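Local coordinates for Rio2 kinase (Chaetomium thermophilum, PDB 4GYI), which probably transfers phosphate from ATP to serine and threonine side chains as an atypical RIO-type kinase of ribosome biogenesis, acting on the evolving pre-40S subunit, at residues A160-E163 and F164-K168; L196-R199 and Q200-S203; Q261-S264 and M265-N269. All coordinates share one frame; numbering follows the deposited sequence.

Contact 1 of 3, residues A160-E163 and F164-K168; sequences AIKE and FAFMK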
ATOM      1  N   ALA A 160      -0.738   4.240  -2.839  1.00 20.82           N
ATOM      2  CA  ALA A 160      -2.027   3.768  -2.312  1.00 27.77           C
ATOM      3  C   ALA A 160      -3.120   3.825  -3.379  1.00 32.09           C
ATOM      4  O   ALA A 160      -3.901   2.900  -3.506  1.00 27.84           O
ATOM      5  CB  ALA A 160      -2.454   4.591  -1.070  1.00 20.46           C
ATOM      6  N   ILE A 161      -3.161   4.915  -4.140  1.00 28.52           N
ATOM      7  CA  ILE A 161      -4.130   5.065  -5.208  1.00 25.47           C
ATOM      8  C   ILE A 161      -3.968   3.976  -6.258  1.00 33.00           C
ATOM      9  O   ILE A 161      -4.951   3.351  -6.683  1.00 32.08           O
ATOM     10  CB  ILE A 161      -4.014   6.446  -5.872  1.00 39.22           C
ATOM     11  CG1 ILE A 161      -4.555   7.518  -4.929  1.00 38.89           C
ATOM     12  CG2 ILE A 161      -4.798   6.488  -7.189  1.00 42.84           C
ATOM     13  CD1 ILE A 161      -4.351   8.920  -5.438  1.00 36.43           C
ATOM     14  N   LYS A 162      -2.721   3.736  -6.660  1.00 29.71           N
ATOM     15  CA  LYS A 162      -2.413   2.689  -7.624  1.00 33.70           C
ATOM     16  C   LYS A 162      -2.826   1.307  -7.136  1.00 32.45           C
ATOM     17  O   LYS A 162      -3.517   0.566  -7.848  1.00 32.94           O
ATOM     18  CB  LYS A 162      -0.916   2.682  -7.968  1.00 30.48           C
ATOM     19  CG  LYS A 162      -0.533   1.559  -8.943  1.00 41.12           C
ATOM     20  CD  LYS A 162       0.783   1.853  -9.681  1.00 47.74           C
ATOM     21  CE  LYS A 162       1.373   0.583 -10.285  1.00 49.52           C
ATOM     22  NZ  LYS A 162       2.744   0.770 -10.832  1.00 44.88           N
ATOM     23  N   GLU A 163      -2.394   0.958  -5.931  1.00 28.20           N
ATOM     24  CA  GLU A 163      -2.673  -0.373  -5.385  1.00 29.62           C
ATOM     25  C   GLU A 163      -4.176  -0.611  -5.258  1.00 33.36           C
ATOM     26  O   GLU A 163      -4.675  -1.711  -5.513  1.00 36.24           O
ATOM     27  CB  GLU A 163      -1.953  -0.594  -4.036  1.00 24.14           C
ATOM     28  CG  GLU A 163      -2.387  -1.881  -3.278  1.00 30.79           C
ATOM     29  CD  GLU A 163      -1.466  -2.260  -2.101  1.00 36.68           C
ATOM     30  OE1 GLU A 163      -1.065  -1.370  -1.327  1.00 37.22           O
ATOM     31  OE2 GLU A 163      -1.138  -3.459  -1.938  1.00 38.54           O
ATOM     32  N   PHE A 164      -4.898   0.431  -4.872  1.00 29.57           N
ATOM     33  CA  PHE A 164      -6.316   0.294  -4.651  1.00 27.26           C
ATOM     34  C   PHE A 164      -7.016   0.060  -5.992  1.00 34.51           C
ATOM     35  O   PHE A 164      -7.908  -0.784  -6.101  1.00 36.60           O
ATOM     36  CB  PHE A 164      -6.857   1.527  -3.924  1.00 28.33           C
ATOM     37  CG  PHE A 164      -8.304   1.411  -3.505  1.00 39.32           C
ATOM     38  CD1 PHE A 164      -8.649   0.738  -2.343  1.00 37.61           C
ATOM     39  CD2 PHE A 164      -9.312   2.010  -4.252  1.00 44.24           C
ATOM     40  CE1 PHE A 164      -9.984   0.647  -1.937  1.00 35.80           C
ATOM     41  CE2 PHE A 164     -10.643   1.920  -3.855  1.00 39.47           C
ATOM     42  CZ  PHE A 164     -10.976   1.229  -2.698  1.00 31.32           C
ATOM     43  N   ALA A 165      -6.578   0.782  -7.018  1.00 32.97           N
ATOM     44  CA  ALA A 165      -7.170   0.645  -8.342  1.00 34.92           C
ATOM     45  C   ALA A 165      -6.938  -0.766  -8.882  1.00 34.86           C
ATOM     46  O   ALA A 165      -7.819  -1.363  -9.496  1.00 33.38           O
ATOM     47  CB  ALA A 165      -6.580   1.676  -9.281  1.00 30.80           C
ATOM     48  N   PHE A 166      -5.741  -1.297  -8.654  1.00 31.34           N
ATOM     49  CA  PHE A 166      -5.439  -2.647  -9.103  1.00 27.96           C
ATOM     50  C   PHE A 166      -6.167  -3.685  -8.295  1.00 32.53           C
ATOM     51  O   PHE A 166      -6.587  -4.699  -8.840  1.00 31.27           O
ATOM     52  CB  PHE A 166      -3.942  -2.925  -9.113  1.00 33.54           C
ATOM     53  CG  PHE A 166      -3.254  -2.369 -10.314  1.00 40.10           C
ATOM     54  CD1 PHE A 166      -3.894  -2.365 -11.544  1.00 47.10           C
ATOM     55  CD2 PHE A 166      -1.990  -1.844 -10.224  1.00 34.27           C
ATOM     56  CE1 PHE A 166      -3.274  -1.844 -12.664  1.00 50.08           C
ATOM     57  CE2 PHE A 166      -1.368  -1.334 -11.344  1.00 45.88           C
ATOM     58  CZ  PHE A 166      -2.016  -1.324 -12.560  1.00 39.34           C
ATOM     59  N   MET A 167      -6.341  -3.435  -7.004  1.00 29.91           N
ATOM     60  CA  MET A 167      -7.050  -4.405  -6.185  1.00 32.43           C
ATOM     61  C   MET A 167      -8.517  -4.447  -6.599  1.00 35.87           C
ATOM     62  O   MET A 167      -9.103  -5.519  -6.660  1.00 34.00           O
ATOM     63  CB  MET A 167      -6.863  -4.111  -4.695  1.00 35.41           C
ATOM     64  CG  MET A 167      -7.461  -5.148  -3.746  1.00 46.58           C
ATOM     65  SD  MET A 167      -7.253  -4.619  -2.017  1.00 38.73           S
ATOM     66  CE  MET A 167      -5.472  -4.330  -1.994  1.00 28.63           C
ATOM     67  N   LYS A 168      -9.101  -3.292  -6.908  1.00 31.50           N
ATOM     68  CA  LYS A 168     -10.458  -3.273  -7.442  1.00 33.47           C
ATOM     69  C   LYS A 168     -10.582  -4.049  -8.753  1.00 40.37           C
ATOM     70  O   LYS A 168     -11.485  -4.884  -8.909  1.00 41.86           O
ATOM     71  CB  LYS A 168     -10.961  -1.845  -7.680  1.00 44.77           C
ATOM     72  CG  LYS A 168     -11.475  -1.122  -6.453  1.00 51.76           C
ATOM     73  CD  LYS A 168     -12.165   0.171  -6.848  1.00 60.79           C
ATOM     74  CE  LYS A 168     -13.359  -0.101  -7.769  1.00 71.16           C
ATOM     75  NZ  LYS A 168     -13.895   1.114  -8.474  1.00 62.32           N
TER
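Four successive i to i+4 bonds carry the helix from Ala160-Glu163 into Phe164-Lys168, running from Phe164 N to Ala160 O (3.0 Å) through to Met167 N to Glu163 O (2.8 Å). One turn apart, Lys162 meets Phe166. The lysine chain is extended, and Lys162 CE comes up at the edge of the phenyl ring, near its plane, 3.5 Å from Phe166 CE2. CG of the same lysine is 3.9 Å from Phe166 CD2. The ring thus packs on the methylenes CG and CE, while NZ of Lys162 is hydrogen-bonded to Met262 O. On another side of the helix Glu163 and Met167 lie alongside each other, pointing the same way. Helix 149-172 takes the place of the αC helix of protein kinases, and Glu163 forms that fold's hallmark salt bridge, OE2 to the ADP-binding Lys125; Phe259 N also donates to OE2. The first torsion of Met167 sets CG anti to its N (chi1 -175°), and a bend at chi3 turns Met167 CE back to within 4.1 Å of Glu163 CG. Beyond them, Ile188 touches Glu163 and Met190 touches Met167, both on strand 187-191.

Contact 2 of 3, residues L196-R199 and Q200-S203; sequences LPMR and QVSS. With ADP (adenosine-5'-diphosphate), chain B.
Gln200 lies across its neighbours, its extended side chain running back past Pro197 toward Leu196. CG stands between the backbone N and the carbonyl carbon (chi1 52°), which sets Gln200 CG against Pro197 O, 3.2 Å away, and brings the amide to the CD-CG side of the proline ring. There the two side chains meet at a slant, with Gln200 OE1 3.7 Å from Pro197 CD. The other end of the amide, Gln200 NE2, reaches Leu196 CD1 at 4.0 Å, and these two chains cross nearly at right angles. Arg199 also crosses Gln200 at about a right angle: bends at chi2 and chi3 fold it back until Arg199 NH2 is 3.3 Å from Gln200 CB, which sits at the guanidinium edge, near its plane. Guanidinium and amide planes are turned 72° apart, so the two flat groups do not stack. The backbone here forms a short 3-10 turn, held by Gln200 N to Pro197 O and Val201 N to Met198 O (3.0 Å). Pro197 also lines the nucleotide pocket, its CG 3.4 Å from O2' of the ADP ribose. Met198 CG and Val201 CG1 meet as apolar neighbours, 4.3 Å apart. Strand 196-197 pairs with strand 236-242 through Leu196 and Ile238, while Met198 is buried against Leu210 and Leu214 of helix 207-223 and Phe284 of helix 270-289; Val201 packs on Phe289 of that last helix.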
ATOM      1  N   LEU A 196      -2.144 -16.932   5.896  1.00 33.54           N
ATOM      2  CA  LEU A 196      -0.838 -16.482   6.341  1.00 36.67           C
ATOM      3  C   LEU A 196       0.146 -16.567   5.170  1.00 38.43           C
ATOM      4  O   LEU A 196      -0.051 -17.368   4.254  1.00 33.20           O
ATOM      5  CB  LEU A 196      -0.377 -17.385   7.477  1.00 31.09           C
ATOM      6  CG  LEU A 196      -1.436 -17.590   8.561  1.00 42.19           C
ATOM      7  CD1 LEU A 196      -0.914 -18.533   9.646  1.00 42.58           C
ATOM      8  CD2 LEU A 196      -1.850 -16.263   9.158  1.00 45.18           C
ATOM      9  N   PRO A 197       1.204 -15.746   5.196  1.00 33.72           N
ATOM     10  CA  PRO A 197       2.193 -15.750   4.111  1.00 29.27           C
ATOM     11  C   PRO A 197       2.717 -17.166   3.850  1.00 30.83           C
ATOM     12  O   PRO A 197       2.935 -17.917   4.794  1.00 30.20           O
ATOM     13  CB  PRO A 197       3.332 -14.887   4.669  1.00 33.98           C
ATOM     14  CG  PRO A 197       2.702 -14.010   5.686  1.00 35.94           C
ATOM     15  CD  PRO A 197       1.528 -14.766   6.252  1.00 34.61           C
ATOM     16  N   MET A 198       2.896 -17.518   2.584  1.00 33.78           N
ATOM     17  CA  MET A 198       3.451 -18.819   2.202  1.00 35.70           C
ATOM     18  C   MET A 198       4.823 -19.098   2.852  1.00 33.97           C
ATOM     19  O   MET A 198       5.165 -20.239   3.139  1.00 35.28           O
ATOM     20  CB  MET A 198       3.550 -18.912   0.670  1.00 31.57           C
ATOM     21  CG  MET A 198       4.022 -20.259   0.154  1.00 37.99           C
ATOM     22  SD  MET A 198       3.858 -20.336  -1.649  1.00 43.09           S
ATOM     23  CE  MET A 198       4.846 -18.916  -2.164  1.00 37.83           C
ATOM     24  N   ARG A 199       5.594 -18.041   3.091  1.00 35.76           N
ATOM     25  CA  ARG A 199       6.900 -18.158   3.731  1.00 41.54           C
ATOM     26  C   ARG A 199       6.848 -19.041   4.978  1.00 49.46           C
ATOM     27  O   ARG A 199       7.777 -19.800   5.244  1.00 44.77           O
ATOM     28  CB  ARG A 199       7.414 -16.762   4.114  1.00 48.34           C
ATOM     29  CG  ARG A 199       8.793 -16.747   4.763  1.00 61.91           C
ATOM     30  CD  ARG A 199       8.785 -16.016   6.105  1.00 80.43           C
ATOM     31  NE  ARG A 199       8.269 -16.839   7.201  1.00 95.98           N
ATOM     32  CZ  ARG A 199       9.015 -17.660   7.938  1.00110.01           C
ATOM     33  NH1 ARG A 199      10.316 -17.777   7.696  1.00115.82           N
ATOM     34  NH2 ARG A 199       8.464 -18.373   8.913  1.00112.98           N
ATOM     35  N   GLN A 200       5.752 -18.961   5.728  1.00 43.08           N
ATOM     36  CA  GLN A 200       5.676 -19.672   7.001  1.00 46.17           C
ATOM     37  C   GLN A 200       4.807 -20.921   6.972  1.00 48.27           C
ATOM     38  O   GLN A 200       4.552 -21.524   8.022  1.00 56.99           O
ATOM     39  CB  GLN A 200       5.234 -18.729   8.128  1.00 45.42           C
ATOM     40  CG  GLN A 200       3.986 -17.954   7.833  1.00 43.51           C
ATOM     41  CD  GLN A 200       3.622 -16.979   8.950  1.00 53.11           C
ATOM     42  OE1 GLN A 200       3.948 -15.789   8.892  1.00 50.55           O
ATOM     43  NE2 GLN A 200       2.929 -17.483   9.966  1.00 50.67           N
ATOM     44  N   VAL A 201       4.360 -21.311   5.779  1.00 47.36           N
ATOM     45  CA  VAL A 201       3.529 -22.509   5.645  1.00 48.99           C
ATOM     46  C   VAL A 201       4.289 -23.696   6.227  1.00 48.83           C
ATOM     47  O   VAL A 201       5.457 -23.922   5.893  1.00 48.12           O
ATOM     48  CB  VAL A 201       3.079 -22.761   4.175  1.00 41.11           C
ATOM     49  CG1 VAL A 201       4.245 -23.234   3.311  1.00 44.58           C
ATOM     50  CG2 VAL A 201       1.919 -23.752   4.133  1.00 37.52           C
ATOM     51  N   SER A 202       3.648 -24.412   7.147  1.00 54.70           N
ATOM     52  CA  SER A 202       4.368 -25.401   7.946  1.00 68.20           C
ATOM     53  C   SER A 202       4.523 -26.751   7.262  1.00 71.27           C
ATOM     54  O   SER A 202       5.508 -27.445   7.498  1.00 78.22           O
ATOM     55  CB  SER A 202       3.758 -25.567   9.341  1.00 70.46           C
ATOM     56  OG  SER A 202       2.396 -25.964   9.275  1.00 70.94           O
ATOM     57  N   SER A 203       3.567 -27.123   6.415  1.00 70.76           N
ATOM     58  CA  SER A 203       3.666 -28.399   5.711  1.00 82.31           C
ATOM     59  C   SER A 203       2.884 -28.432   4.410  1.00 69.55           C
ATOM     60  O   SER A 203       1.668 -28.212   4.392  1.00 63.38           O
ATOM     61  CB  SER A 203       3.218 -29.562   6.607  1.00 94.93           C
ATOM     62  OG  SER A 203       1.806 -29.682   6.621  1.00 99.65           O
TER
HETATM   63  PB  ADP B 401       4.326  -4.521   2.236  1.00 31.41           P
HETATM   64  O1B ADP B 401       4.914  -3.680   3.343  1.00 36.05           O
HETATM   65  O2B ADP B 401       5.072  -5.762   1.810  1.00 27.86           O
HETATM   66  O3B ADP B 401       3.980  -3.517   1.046  1.00 36.17           O
HETATM   67  PA  ADP B 401       1.946  -6.154   2.145  1.00 30.97           P
HETATM   68  O1A ADP B 401       2.849  -7.111   1.415  1.00 31.78           O
HETATM   69  O2A ADP B 401       0.707  -5.648   1.419  1.00 32.16           O
HETATM   70  O3A ADP B 401       2.813  -4.911   2.695  1.00 31.53           O
HETATM   71  O5' ADP B 401       1.570  -6.834   3.542  1.00 34.30           O
HETATM   72  C5' ADP B 401       2.617  -7.233   4.438  1.00 27.03           C
HETATM   73  C4' ADP B 401       2.143  -8.407   5.292  1.00 33.41           C
HETATM   74  O4' ADP B 401       0.925  -8.069   5.978  1.00 32.80           O
HETATM   75  C3' ADP B 401       1.803  -9.670   4.500  1.00 37.85           C
HETATM   76  O3' ADP B 401       2.932 -10.513   4.248  1.00 39.65           O
HETATM   77  C2' ADP B 401       0.774 -10.356   5.373  1.00 44.93           C
HETATM   78  O2' ADP B 401       1.414 -10.986   6.489  1.00 43.80           O
HETATM   79  C1' ADP B 401       0.036  -9.193   5.987  1.00 40.80           C
HETATM   80  N9  ADP B 401      -1.153  -8.770   5.221  1.00 36.94           N
HETATM   81  C8  ADP B 401      -1.213  -7.716   4.386  1.00 32.64           C
HETATM   82  N7  ADP B 401      -2.463  -7.559   3.875  1.00 29.53           N
HETATM   83  C5  ADP B 401      -3.214  -8.538   4.422  1.00 27.83           C
HETATM   84  C6  ADP B 401      -4.623  -8.959   4.338  1.00 27.24           C
HETATM   85  N6  ADP B 401      -5.486  -8.282   3.552  1.00 27.04           N
HETATM   86  N1  ADP B 401      -5.008 -10.025   5.068  1.00 36.53           N
HETATM   87  C2  ADP B 401      -4.157 -10.703   5.870  1.00 30.82           C
HETATM   88  N3  ADP B 401      -2.866 -10.375   6.001  1.00 35.82           N
HETATM   89  C4  ADP B 401      -2.351  -9.327   5.308  1.00 32.71           C

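Contact 3 of 3, residues Q261-S264 and M265-N269; sequences QMVS and MDHPN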
ATOM      1  N   GLN A 261       3.456  -2.017  -7.058  1.00 32.38           N
ATOM      2  CA  GLN A 261       4.539  -2.158  -8.040  1.00 34.94           C
ATOM      3  C   GLN A 261       4.153  -2.870  -9.347  1.00 30.24           C
ATOM      4  O   GLN A 261       4.983  -3.017 -10.236  1.00 31.58           O
ATOM      5  CB  GLN A 261       5.787  -2.824  -7.421  1.00 33.94           C
ATOM      6  CG  GLN A 261       5.665  -4.337  -7.188  1.00 27.20           C
ATOM      7  CD  GLN A 261       4.515  -4.682  -6.239  1.00 35.57           C
ATOM      8  OE1 GLN A 261       4.369  -4.084  -5.174  1.00 39.06           O
ATOM      9  NE2 GLN A 261       3.680  -5.623  -6.643  1.00 27.47           N
ATOM     10  N   MET A 262       2.908  -3.304  -9.469  1.00 27.74           N
ATOM     11  CA  MET A 262       2.462  -3.962 -10.694  1.00 30.73           C
ATOM     12  C   MET A 262       2.769  -3.199 -11.961  1.00 35.45           C
ATOM     13  O   MET A 262       2.682  -1.982 -12.002  1.00 39.00           O
ATOM     14  CB  MET A 262       0.969  -4.202 -10.661  1.00 36.55           C
ATOM     15  CG  MET A 262       0.567  -5.259  -9.717  1.00 42.36           C
ATOM     16  SD  MET A 262      -1.061  -5.792 -10.204  1.00 42.85           S
ATOM     17  CE  MET A 262      -0.788  -7.552 -10.172  1.00 31.65           C
ATOM     18  N   VAL A 263       3.141  -3.929 -13.003  1.00 43.26           N
ATOM     19  CA  VAL A 263       3.436  -3.302 -14.280  1.00 45.23           C
ATOM     20  C   VAL A 263       2.681  -4.002 -15.394  1.00 51.58           C
ATOM     21  O   VAL A 263       2.318  -5.180 -15.279  1.00 47.41           O
ATOM     22  CB  VAL A 263       4.942  -3.296 -14.601  1.00 44.83           C
ATOM     23  CG1 VAL A 263       5.722  -2.710 -13.450  1.00 44.08           C
ATOM     24  CG2 VAL A 263       5.434  -4.694 -14.898  1.00 41.27           C
ATOM     25  N   SER A 264       2.436  -3.261 -16.469  1.00 45.30           N
ATOM     26  CA  SER A 264       1.751  -3.813 -17.622  1.00 42.62           C
ATOM     27  C   SER A 264       2.647  -4.764 -18.394  1.00 43.69           C
ATOM     28  O   SER A 264       3.865  -4.597 -18.414  1.00 46.04           O
ATOM     29  CB  SER A 264       1.305  -2.681 -18.543  1.00 48.22           C
ATOM     30  OG  SER A 264       1.197  -3.148 -19.860  1.00 45.11           O
ATOM     31  N   MET A 265       2.050  -5.745 -19.063  1.00 41.14           N
ATOM     32  CA  MET A 265       2.827  -6.633 -19.928  1.00 40.62           C
ATOM     33  C   MET A 265       3.474  -5.861 -21.077  1.00 47.71           C
ATOM     34  O   MET A 265       4.335  -6.389 -21.777  1.00 48.21           O
ATOM     35  CB  MET A 265       1.964  -7.773 -20.485  1.00 37.25           C
ATOM     36  CG  MET A 265       1.646  -8.867 -19.492  1.00 33.06           C
ATOM     37  SD  MET A 265       2.989 -10.046 -19.218  1.00 45.23           S
ATOM     38  CE  MET A 265       3.102 -10.755 -20.878  1.00 45.46           C
ATOM     39  N   ASP A 266       3.051  -4.615 -21.270  1.00 51.33           N
ATOM     40  CA  ASP A 266       3.618  -3.748 -22.303  1.00 61.26           C
ATOM     41  C   ASP A 266       4.787  -2.904 -21.797  1.00 60.52           C
ATOM     42  O   ASP A 266       5.277  -2.043 -22.521  1.00 52.11           O
ATOM     43  CB  ASP A 266       2.545  -2.804 -22.857  1.00 62.66           C
ATOM     44  CG  ASP A 266       1.577  -3.501 -23.789  1.00 70.81           C
ATOM     45  OD1 ASP A 266       2.009  -4.413 -24.527  1.00 72.81           O
ATOM     46  OD2 ASP A 266       0.386  -3.133 -23.784  1.00 75.32           O
ATOM     47  N   HIS A 267       5.213  -3.127 -20.554  1.00 55.24           N
ATOM     48  CA  HIS A 267       6.290  -2.333 -19.974  1.00 45.76           C
ATOM     49  C   HIS A 267       7.573  -2.670 -20.700  1.00 51.80           C
ATOM     50  O   HIS A 267       7.792  -3.829 -21.036  1.00 51.08           O
ATOM     51  CB  HIS A 267       6.437  -2.646 -18.495  1.00 44.42           C
ATOM     52  CG  HIS A 267       7.393  -1.747 -17.774  1.00 50.56           C
ATOM     53  ND1 HIS A 267       8.755  -1.798 -17.975  1.00 46.47           N
ATOM     54  CD2 HIS A 267       7.188  -0.799 -16.827  1.00 46.37           C
ATOM     55  CE1 HIS A 267       9.346  -0.897 -17.210  1.00 46.13           C
ATOM     56  NE2 HIS A 267       8.418  -0.282 -16.500  1.00 44.66           N
ATOM     57  N   PRO A 268       8.418  -1.656 -20.965  1.00 60.35           N
ATOM     58  CA  PRO A 268       9.668  -1.875 -21.701  1.00 61.68           C
ATOM     59  C   PRO A 268      10.510  -2.992 -21.084  1.00 57.07           C
ATOM     60  O   PRO A 268      11.177  -3.729 -21.803  1.00 54.90           O
ATOM     61  CB  PRO A 268      10.389  -0.531 -21.564  1.00 63.36           C
ATOM     62  CG  PRO A 268       9.296   0.460 -21.444  1.00 62.06           C
ATOM     63  CD  PRO A 268       8.195  -0.227 -20.675  1.00 59.49           C
ATOM     64  N   ASN A 269      10.457  -3.125 -19.764  1.00 53.81           N
ATOM     65  CA  ASN A 269      11.178  -4.190 -19.075  1.00 56.59           C
ATOM     66  C   ASN A 269      10.307  -5.386 -18.718  1.00 49.25           C
ATOM     67  O   ASN A 269      10.634  -6.099 -17.775  1.00 48.31           O
ATOM     68  CB  ASN A 269      11.786  -3.669 -17.769  1.00 59.98           C
ATOM     69  CG  ASN A 269      13.012  -2.830 -17.984  1.00 74.75           C
ATOM     70  OD1 ASN A 269      13.850  -3.140 -18.829  1.00 78.70           O
ATOM     71  ND2 ASN A 269      13.134  -1.754 -17.208  1.00 77.20           N
TER
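Ser264 grips Asp266 and His267 with two oxygens, one from the side chain and one from the backbone. With OG anti to the backbone N (chi1 154°), the hydroxyl lies beside the carbonyl carbon and accepts the N-H of Asp266, Ser264 OG to Asp266 N 2.8 Å, in a nearly straight bond of 162°. This is an ST turn. The serine carbonyl closes the type I beta turn from Ser264 to His267, His267 N to Ser264 O being 2.9 Å. At the end of the turn the imidazole swings back toward the strand: a first torsion of -172°, which sets the ring beside the carbonyl carbon of its own residue, places His267 CD2 4.0 Å from Val263 CB, an oblique approach. His267 ND1 accepts the backbone N-H of Asn269, ND1 to N 2.8 Å, and that donor lies in the ring plane. Pro268 CD covers one face of the ring, toward its rim, and Tyr273 meets the ring edge-to-face. Met265 packs on Ile227 and Ala222. Asp266 turns its carboxylate to a salt bridge with Arg314, and Ser264 OG is also bonded to Asp316 OD2. Because ND1 accepts a backbone N-H, a neutral His267 would probably carry its proton on NE2, and the bond fixes the rotation of the ring just ahead of helix 270-289.

Contacts 1 and 3 touch, their centres about 15 Å apart: Phe166 CE2 packs on Met262 CB at 3.8 Å, so helix 149-172 is joined to the chain leading into strand 263-264. Contact 2 stands apart from both, with nearest atoms about 14 Å away. Contact 1 is buried and regular, while contacts 2 and 3 are partly buried turns that each follow a short strand and precede a helix. In contact 2 Leu196, Arg199 and Gln200 are exposed, although its proline borders the nucleotide; the turn at 264-267 lies away from the nucleotide, and a serine hydroxyl and an imidazole do the polar work there.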